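Local coordinates for 3-oxoacyl-[acyl-carrier protein] synthase (Thermus thermophilus, PDB 1UB7) that probably catalyses the first condensation of fatty acid synthesis, joining an acetyl group from acetyl-CoA to two carbons of malonyl-ACP, at residues A[7-11]-A[283-287]; A[57-61]-A[159-163]; A[173-177]-A[228-234]. All blocks are in the same frame, centred on the assembly; numbering follows the deposited sequence.

Contact 1: A[7-11]-A[283-287]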
loop_
_atom_site.group_PDB
_atom_site.type_symbol
_atom_site.label_atom_id
_atom_site.label_comp_id
_atom_site.label_asym_id
_atom_site.label_seq_id
_atom_site.Cartn_x
_atom_site.Cartn_y
_atom_site.Cartn_z
ATOM N N LEU A 7 12.989 -10.908 13.546
ATOM C CA LEU A 7 13.504 -9.695 12.909
ATOM C C LEU A 7 14.794 -9.986 12.162
ATOM O O LEU A 7 15.563 -10.860 12.551
ATOM C CB LEU A 7 13.772 -8.624 13.973
ATOM C CG LEU A 7 14.640 -7.404 13.623
ATOM C CD1 LEU A 7 13.851 -6.404 12.772
ATOM C CD2 LEU A 7 15.110 -6.739 14.915
ATOM N N GLY A 8 15.016 -9.240 11.086
ATOM C CA GLY A 8 16.222 -9.379 10.292
ATOM C C GLY A 8 16.353 -8.116 9.454
ATOM O O GLY A 8 15.356 -7.415 9.258
ATOM N N ALA A 9 17.556 -7.805 8.964
ATOM C CA ALA A 9 17.764 -6.613 8.133
ATOM C C ALA A 9 18.974 -6.784 7.239
ATOM O O ALA A 9 19.755 -7.710 7.415
ATOM C CB ALA A 9 17.912 -5.361 9.001
ATOM N N TYR A 10 19.134 -5.879 6.283
ATOM C CA TYR A 10 20.226 -5.969 5.321
ATOM C C TYR A 10 20.538 -4.609 4.723
ATOM O O TYR A 10 19.649 -3.772 4.584
ATOM C CB TYR A 10 19.804 -6.908 4.183
ATOM C CG TYR A 10 20.699 -6.884 2.952
ATOM C CD1 TYR A 10 21.810 -7.729 2.852
ATOM C CD2 TYR A 10 20.408 -6.051 1.864
ATOM C CE1 TYR A 10 22.601 -7.750 1.696
ATOM C CE2 TYR A 10 21.190 -6.064 0.706
ATOM C CZ TYR A 10 22.282 -6.919 0.632
ATOM O OH TYR A 10 23.042 -6.970 -0.508
ATOM N N VAL A 11 21.803 -4.379 4.391
ATOM C CA VAL A 11 22.190 -3.138 3.724
ATOM C C VAL A 11 23.068 -3.588 2.598
ATOM O O VAL A 11 23.742 -4.604 2.702
ATOM C CB VAL A 11 23.009 -2.166 4.598
ATOM C CG1 VAL A 11 22.085 -1.360 5.494
ATOM C CG2 VAL A 11 24.044 -2.924 5.403
ATOM N N PRO A 283 13.792 -0.857 11.322
ATOM C CA PRO A 283 14.163 -2.262 11.528
ATOM C C PRO A 283 15.691 -2.466 11.550
ATOM O O PRO A 283 16.185 -3.321 12.284
ATOM C CB PRO A 283 13.448 -2.997 10.385
ATOM C CG PRO A 283 13.115 -1.893 9.372
ATOM C CD PRO A 283 12.783 -0.721 10.253
ATOM N N LEU A 284 16.433 -1.680 10.764
ATOM C CA LEU A 284 17.903 -1.761 10.756
ATOM C C LEU A 284 18.440 -1.438 12.144
ATOM O O LEU A 284 19.372 -2.085 12.622
ATOM C CB LEU A 284 18.507 -0.768 9.753
ATOM C CG LEU A 284 18.542 -1.232 8.298
ATOM C CD1 LEU A 284 18.877 -0.085 7.397
ATOM C CD2 LEU A 284 19.580 -2.371 8.149
ATOM N N ALA A 285 17.848 -0.429 12.782
ATOM C CA ALA A 285 18.244 -0.013 14.122
ATOM C C ALA A 285 17.861 -1.036 15.189
ATOM O O ALA A 285 18.669 -1.355 16.064
ATOM C CB ALA A 285 17.625 1.354 14.463
ATOM N N LEU A 286 16.633 -1.545 15.132
ATOM C CA LEU A 286 16.201 -2.537 16.121
ATOM C C LEU A 286 17.127 -3.747 16.129
ATOM O O LEU A 286 17.443 -4.293 17.193
ATOM C CB LEU A 286 14.778 -3.013 15.831
ATOM C CG LEU A 286 13.680 -1.988 16.070
ATOM C CD1 LEU A 286 12.392 -2.478 15.449
ATOM C CD2 LEU A 286 13.528 -1.749 17.555
ATOM N N LYS A 287 17.547 -4.164 14.935
ATOM C CA LYS A 287 18.429 -5.318 14.788
ATOM C C LYS A 287 19.726 -5.116 15.564
ATOM O O LYS A 287 20.144 -6.005 16.312
ATOM C CB LYS A 287 18.756 -5.579 13.313
ATOM C CG LYS A 287 19.714 -6.753 13.122
ATOM C CD LYS A 287 20.270 -6.814 11.707
ATOM C CE LYS A 287 21.248 -7.968 11.554
ATOM N NZ LYS A 287 21.670 -8.100 10.145
#
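This contact joins the two halves of the thiolase fold of a FabH-type synthase. Strand 3-10 is an outermost strand of the five-stranded sheet of the first half. Helix 281-292 belongs to the second half, and its residues 283-287 pass across the strand. The two short axes approach to 7.5 Å and their directions differ by 114°, so the helix crosses the strand steeply.

Apolar packing does most of the work. Leu7 and Ala9 alternate with Gly8 along the strand, and both send their CB toward the helix. Ala9 CB meets Leu284 CD2 at 3.5 Å. The small alanine lets the backbones come close, with Ala9 CA 5.5 Å from Leu284 CA. Val11 CG1 reaches the same methyl, Leu284 CD2, at 3.8 Å. Leu7 lies along the helix surface: its CD1 is 4.2 Å from Pro283 CB and its CD2 is 3.9 Å from Leu286 CB. Pro283 and Leu286 also rest on Trp113 of helix 112-125. Pro283 is also about 8 Å, side chain to side chain, from His246, a predicted active-site residue.

The polar part is small and lies at the edge. Lys287 is fully extended, all four chi angles being t, and its aliphatic part runs beside Ala9, with CD 3.9 Å from Ala9 CB. Its main polar partner is Asp60 of helix 50-64, in a salt bridge. That aspartate also accepts a hydrogen bond from the backbone N of Ala9. Across the contact itself the ammonium makes one weak hydrogen bond, from Lys287 NZ to Ala9 O at 3.4 Å.

Contact 2: A[57-61]-A[159-163]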
loop_
_atom_site.group_PDB
_atom_site.type_symbol
_atom_site.label_atom_id
_atom_site.label_comp_id
_atom_site.label_asym_id
_atom_site.label_seq_id
_atom_site.Cartn_x
_atom_site.Cartn_y
_atom_site.Cartn_z
ATOM N N ALA A 57 16.707 -9.089 3.328
ATOM C CA ALA A 57 16.343 -8.803 4.711
ATOM C C ALA A 57 15.612 -10.006 5.288
ATOM O O ALA A 57 15.814 -10.362 6.441
ATOM C CB ALA A 57 15.459 -7.568 4.788
ATOM N N VAL A 58 14.764 -10.649 4.490
ATOM C CA VAL A 58 14.049 -11.804 5.013
ATOM C C VAL A 58 15.010 -12.990 5.226
ATOM O O VAL A 58 14.849 -13.754 6.190
ATOM C CB VAL A 58 12.865 -12.217 4.102
ATOM C CG1 VAL A 58 12.152 -13.427 4.712
ATOM C CG2 VAL A 58 11.881 -11.064 3.976
ATOM N N GLU A 59 16.002 -13.150 4.347
ATOM C CA GLU A 59 16.982 -14.234 4.523
ATOM C C GLU A 59 17.707 -14.057 5.854
ATOM O O GLU A 59 17.961 -15.022 6.574
ATOM C CB GLU A 59 18.010 -14.249 3.388
ATOM C CG GLU A 59 17.482 -14.854 2.116
ATOM C CD GLU A 59 18.330 -14.518 0.912
ATOM O OE1 GLU A 59 19.328 -13.784 1.073
ATOM O OE2 GLU A 59 17.994 -14.984 -0.201
ATOM N N ASP A 60 18.038 -12.815 6.185
ATOM C CA ASP A 60 18.725 -12.552 7.426
ATOM C C ASP A 60 17.790 -12.953 8.575
ATOM O O ASP A 60 18.221 -13.553 9.561
ATOM C CB ASP A 60 19.107 -11.063 7.513
ATOM C CG ASP A 60 19.877 -10.743 8.780
ATOM O OD1 ASP A 60 20.922 -11.398 9.026
ATOM O OD2 ASP A 60 19.436 -9.851 9.535
ATOM N N LEU A 61 16.512 -12.609 8.440
ATOM C CA LEU A 61 15.489 -12.952 9.436
ATOM C C LEU A 61 15.484 -14.475 9.625
ATOM O O LEU A 61 15.429 -14.979 10.745
ATOM C CB LEU A 61 14.106 -12.466 8.950
ATOM C CG LEU A 61 12.906 -12.664 9.892
ATOM C CD1 LEU A 61 11.862 -11.579 9.621
ATOM C CD2 LEU A 61 12.297 -14.070 9.716
ATOM N N GLY A 159 17.003 -2.718 3.768
ATOM C CA GLY A 159 15.865 -3.602 3.902
ATOM C C GLY A 159 15.787 -4.163 5.306
ATOM O O GLY A 159 16.798 -4.506 5.915
ATOM N N GLY A 160 14.575 -4.239 5.833
ATOM C CA GLY A 160 14.383 -4.777 7.159
ATOM C C GLY A 160 13.090 -5.569 7.140
ATOM O O GLY A 160 12.249 -5.370 6.262
ATOM N N ALA A 161 12.912 -6.453 8.111
ATOM C CA ALA A 161 11.709 -7.263 8.156
ATOM C C ALA A 161 11.425 -7.812 9.534
ATOM O O ALA A 161 12.322 -8.050 10.342
ATOM C CB ALA A 161 11.830 -8.416 7.183
ATOM N N ALA A 162 10.157 -8.040 9.794
ATOM C CA ALA A 162 9.779 -8.604 11.063
ATOM C C ALA A 162 8.541 -9.449 10.852
ATOM O O ALA A 162 7.770 -9.225 9.919
ATOM C CB ALA A 162 9.498 -7.494 12.061
ATOM N N VAL A 163 8.352 -10.433 11.706
ATOM C CA VAL A 163 7.159 -11.243 11.590
ATOM C C VAL A 163 6.295 -10.813 12.750
ATOM O O VAL A 163 6.760 -10.791 13.889
ATOM C CB VAL A 163 7.468 -12.740 11.719
ATOM C CG1 VAL A 163 6.174 -13.524 11.909
ATOM C CG2 VAL A 163 8.191 -13.215 10.479
#
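Small residues set the spacing here. Ala57 points its CB at the strand and meets bare backbone, with Ala57 CB 3.5 Å from Gly159 C and 3.6 Å from Gly160 N. A CB on Gly159 would point at the helix and sit tightly against that of Ala57. The closest CA pair is therefore Ala57 with Gly160, at 5.1 Å.

Leu61, one turn on, has the long reach. Its chi1 and chi2 are both t, which extends the side chain over the strand. Leu61 CD1 lies 4.0 Å from Ala161 CB, 3.9 Å from Ala162 CA and 4.1 Å from Val163 CG2. Val58 also has chi1 t. Val58 CG2 touches Ala161 CB at 4.2 Å, while the side chain also packs on Leu133 and Val135 of strand 131-138. Ala161 thus faces Ala57, Val58 and Leu61 together. Val163, likewise t, meets Leu61 at the far end.

No hydrogen bond crosses the contact. The short axes are 7.3 Å apart at an angle of 46°. Small and aliphatic side chains of the helix pack on a glycine- and alanine-rich strand of a mixed beta sheet, as in the layered alpha/beta architecture of the thiolase fold.

Contact 3: A[173-177]-A[228-234]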
loop_
_atom_site.group_PDB
_atom_site.type_symbol
_atom_site.label_atom_id
_atom_site.label_comp_id
_atom_site.label_asym_id
_atom_site.label_seq_id
_atom_site.Cartn_x
_atom_site.Cartn_y
_atom_site.Cartn_z
ATOM N N PHE A 173 2.584 -5.304 21.136
ATOM C CA PHE A 173 2.217 -3.921 20.889
ATOM C C PHE A 173 1.252 -3.367 21.945
ATOM O O PHE A 173 0.249 -4.003 22.296
ATOM C CB PHE A 173 1.626 -3.817 19.494
ATOM C CG PHE A 173 2.657 -3.907 18.407
ATOM C CD1 PHE A 173 3.594 -2.884 18.234
ATOM C CD2 PHE A 173 2.713 -5.022 17.565
ATOM C CE1 PHE A 173 4.570 -2.973 17.240
ATOM C CE2 PHE A 173 3.685 -5.117 16.572
ATOM C CZ PHE A 173 4.616 -4.090 16.407
ATOM N N ARG A 174 1.564 -2.181 22.456
ATOM C CA ARG A 174 0.730 -1.568 23.475
ATOM C C ARG A 174 -0.008 -0.354 22.943
ATOM O O ARG A 174 -1.054 0.019 23.468
ATOM C CB ARG A 174 1.579 -1.180 24.686
ATOM C CG ARG A 174 2.300 -2.362 25.306
ATOM C CD ARG A 174 2.906 -2.015 26.644
ATOM N NE ARG A 174 1.875 -1.643 27.605
ATOM C CZ ARG A 174 2.104 -1.399 28.890
ATOM N NH1 ARG A 174 3.337 -1.489 29.371
ATOM N NH2 ARG A 174 1.102 -1.062 29.692
ATOM N N SER A 175 0.532 0.259 21.897
ATOM C CA SER A 175 -0.109 1.425 21.313
ATOM C C SER A 175 0.445 1.766 19.946
ATOM O O SER A 175 1.528 1.319 19.559
ATOM C CB SER A 175 0.066 2.641 22.224
ATOM O OG SER A 175 1.434 3.005 22.306
ATOM N N PHE A 176 -0.321 2.578 19.227
ATOM C CA PHE A 176 0.043 3.054 17.899
ATOM C C PHE A 176 -0.535 4.457 17.773
ATOM O O PHE A 176 -1.667 4.715 18.191
ATOM C CB PHE A 176 -0.594 2.198 16.779
ATOM C CG PHE A 176 0.023 0.832 16.591
ATOM C CD1 PHE A 176 1.229 0.684 15.907
ATOM C CD2 PHE A 176 -0.628 -0.311 17.079
ATOM C CE1 PHE A 176 1.790 -0.592 15.707
ATOM C CE2 PHE A 176 -0.085 -1.594 16.892
ATOM C CZ PHE A 176 1.130 -1.736 16.203
ATOM N N VAL A 177 0.258 5.360 17.214
ATOM C CA VAL A 177 -0.184 6.710 16.953
ATOM C C VAL A 177 0.211 6.867 15.500
ATOM O O VAL A 177 1.392 6.766 15.160
ATOM C CB VAL A 177 0.544 7.748 17.839
ATOM C CG1 VAL A 177 0.238 9.170 17.354
ATOM C CG2 VAL A 177 0.090 7.586 19.288
ATOM N N GLU A 228 2.372 10.808 23.119
ATOM C CA GLU A 228 1.012 10.329 22.908
ATOM C C GLU A 228 1.014 8.805 22.950
ATOM O O GLU A 228 0.188 8.179 23.621
ATOM C CB GLU A 228 0.515 10.815 21.553
ATOM C CG GLU A 228 -0.985 10.832 21.399
ATOM C CD GLU A 228 -1.400 11.243 20.002
ATOM O OE1 GLU A 228 -0.709 12.104 19.408
ATOM O OE2 GLU A 228 -2.416 10.711 19.503
ATOM N N ALA A 229 1.960 8.212 22.233
ATOM C CA ALA A 229 2.087 6.764 22.198
ATOM C C ALA A 229 2.416 6.214 23.582
ATOM O O ALA A 229 1.737 5.307 24.082
ATOM C CB ALA A 229 3.160 6.362 21.218
ATOM N N ILE A 230 3.457 6.758 24.211
ATOM C CA ILE A 230 3.829 6.273 25.539
ATOM C C ILE A 230 2.609 6.406 26.444
ATOM O O ILE A 230 2.246 5.482 27.200
ATOM C CB ILE A 230 5.009 7.072 26.124
ATOM C CG1 ILE A 230 6.245 6.902 25.229
ATOM C CG2 ILE A 230 5.320 6.576 27.531
ATOM C CD1 ILE A 230 7.297 7.989 25.391
ATOM N N GLU A 231 1.958 7.555 26.342
ATOM C CA GLU A 231 0.777 7.788 27.140
ATOM C C GLU A 231 -0.312 6.790 26.758
ATOM O O GLU A 231 -0.874 6.124 27.627
ATOM C CB GLU A 231 0.293 9.235 26.964
ATOM C CG GLU A 231 -1.157 9.496 27.363
ATOM C CD GLU A 231 -1.526 8.966 28.743
ATOM O OE1 GLU A 231 -2.718 9.064 29.115
ATOM O OE2 GLU A 231 -0.638 8.452 29.460
ATOM N N LYS A 232 -0.601 6.649 25.468
ATOM C CA LYS A 232 -1.658 5.718 25.069
ATOM C C LYS A 232 -1.320 4.289 25.506
ATOM O O LYS A 232 -2.218 3.471 25.752
ATOM C CB LYS A 232 -1.893 5.774 23.551
ATOM C CG LYS A 232 -3.317 5.383 23.163
ATOM C CD LYS A 232 -3.500 5.168 21.658
ATOM C CE LYS A 232 -3.342 6.441 20.849
ATOM N NZ LYS A 232 -3.664 6.187 19.413
ATOM N N ALA A 233 -0.023 4.000 25.619
ATOM C CA ALA A 233 0.451 2.680 26.029
ATOM C C ALA A 233 0.282 2.390 27.528
ATOM O O ALA A 233 0.395 1.242 27.958
ATOM C CB ALA A 233 1.926 2.518 25.636
ATOM N N GLY A 234 0.022 3.423 28.324
ATOM C CA GLY A 234 -0.138 3.220 29.756
ATOM C C GLY A 234 1.196 3.211 30.497
ATOM O O GLY A 234 1.368 2.492 31.485
#
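The strand carries a classic beta bulge exactly where it meets the end of the helix: Arg174 and Ser175 both face Val316 of strand 311-318. Both residues send their CB toward the helix. Strand 172-180 is an outermost strand of the sheet in the second half of the thiolase fold, and helix 211-233 packs against it. The short axes approach to 6.8 Å at 141°, so strand and helix run roughly antiparallel.

The helix ends in a Schellman motif. Gly234 has a positive phi of 84°, and its N bonds to Glu231 O at 2.9 Å. A side chain on it would collide with the preceding carbonyl. Arg174 lies over this end. Ala233 O sits over one face of its guanidinium, 3.0 Å from Arg174 NH2, but the angle is too poor for a hydrogen bond.

Val177 makes the main apolar contact. Val177 CG2 meets Ala229 CB at 3.8 Å and Lys232 CE at 3.9 Å, and Arg174 CB is 3.8 Å from Ala233 CB. Phe176 points away from the helix. Its ring meets His121 at about 45° between planes, and it packs on Leu128 of the second subunit, so the other side of the strand lies near the dimer interface.

Two hydrogen bonds tie the elements together. Lys232 reaches out nearly extended, with one bend at chi3, and its NZ donates to Phe176 O at 2.8 Å. Deeper in, Ser175 OG donates to Ala229 O at 2.9 Å. Ala229 O also accepts the helical bond from Ala233 N, at 2.7 Å.

Contacts 1 and 2 lie in the core, with centres about 7 Å apart, and share one sheet: strands 3-10 and 158-165 are neighbours in it. They touch directly through Tyr10 N and Gly159 O, 2.7 Å apart and probably hydrogen-bonded. Asp60, on the helix of contact 2, binds Lys287 and the N of Ala9 in contact 1. Contact 3 is separate, about 23 Å and 25 Å from the other two by centres. It belongs to the other sheet and is partly exposed. The chemistry follows the place. Contact 2 is wholly apolar, contact 1 is apolar with a charged edge, and contact 3 has two firm hydrogen bonds and long charged side chains.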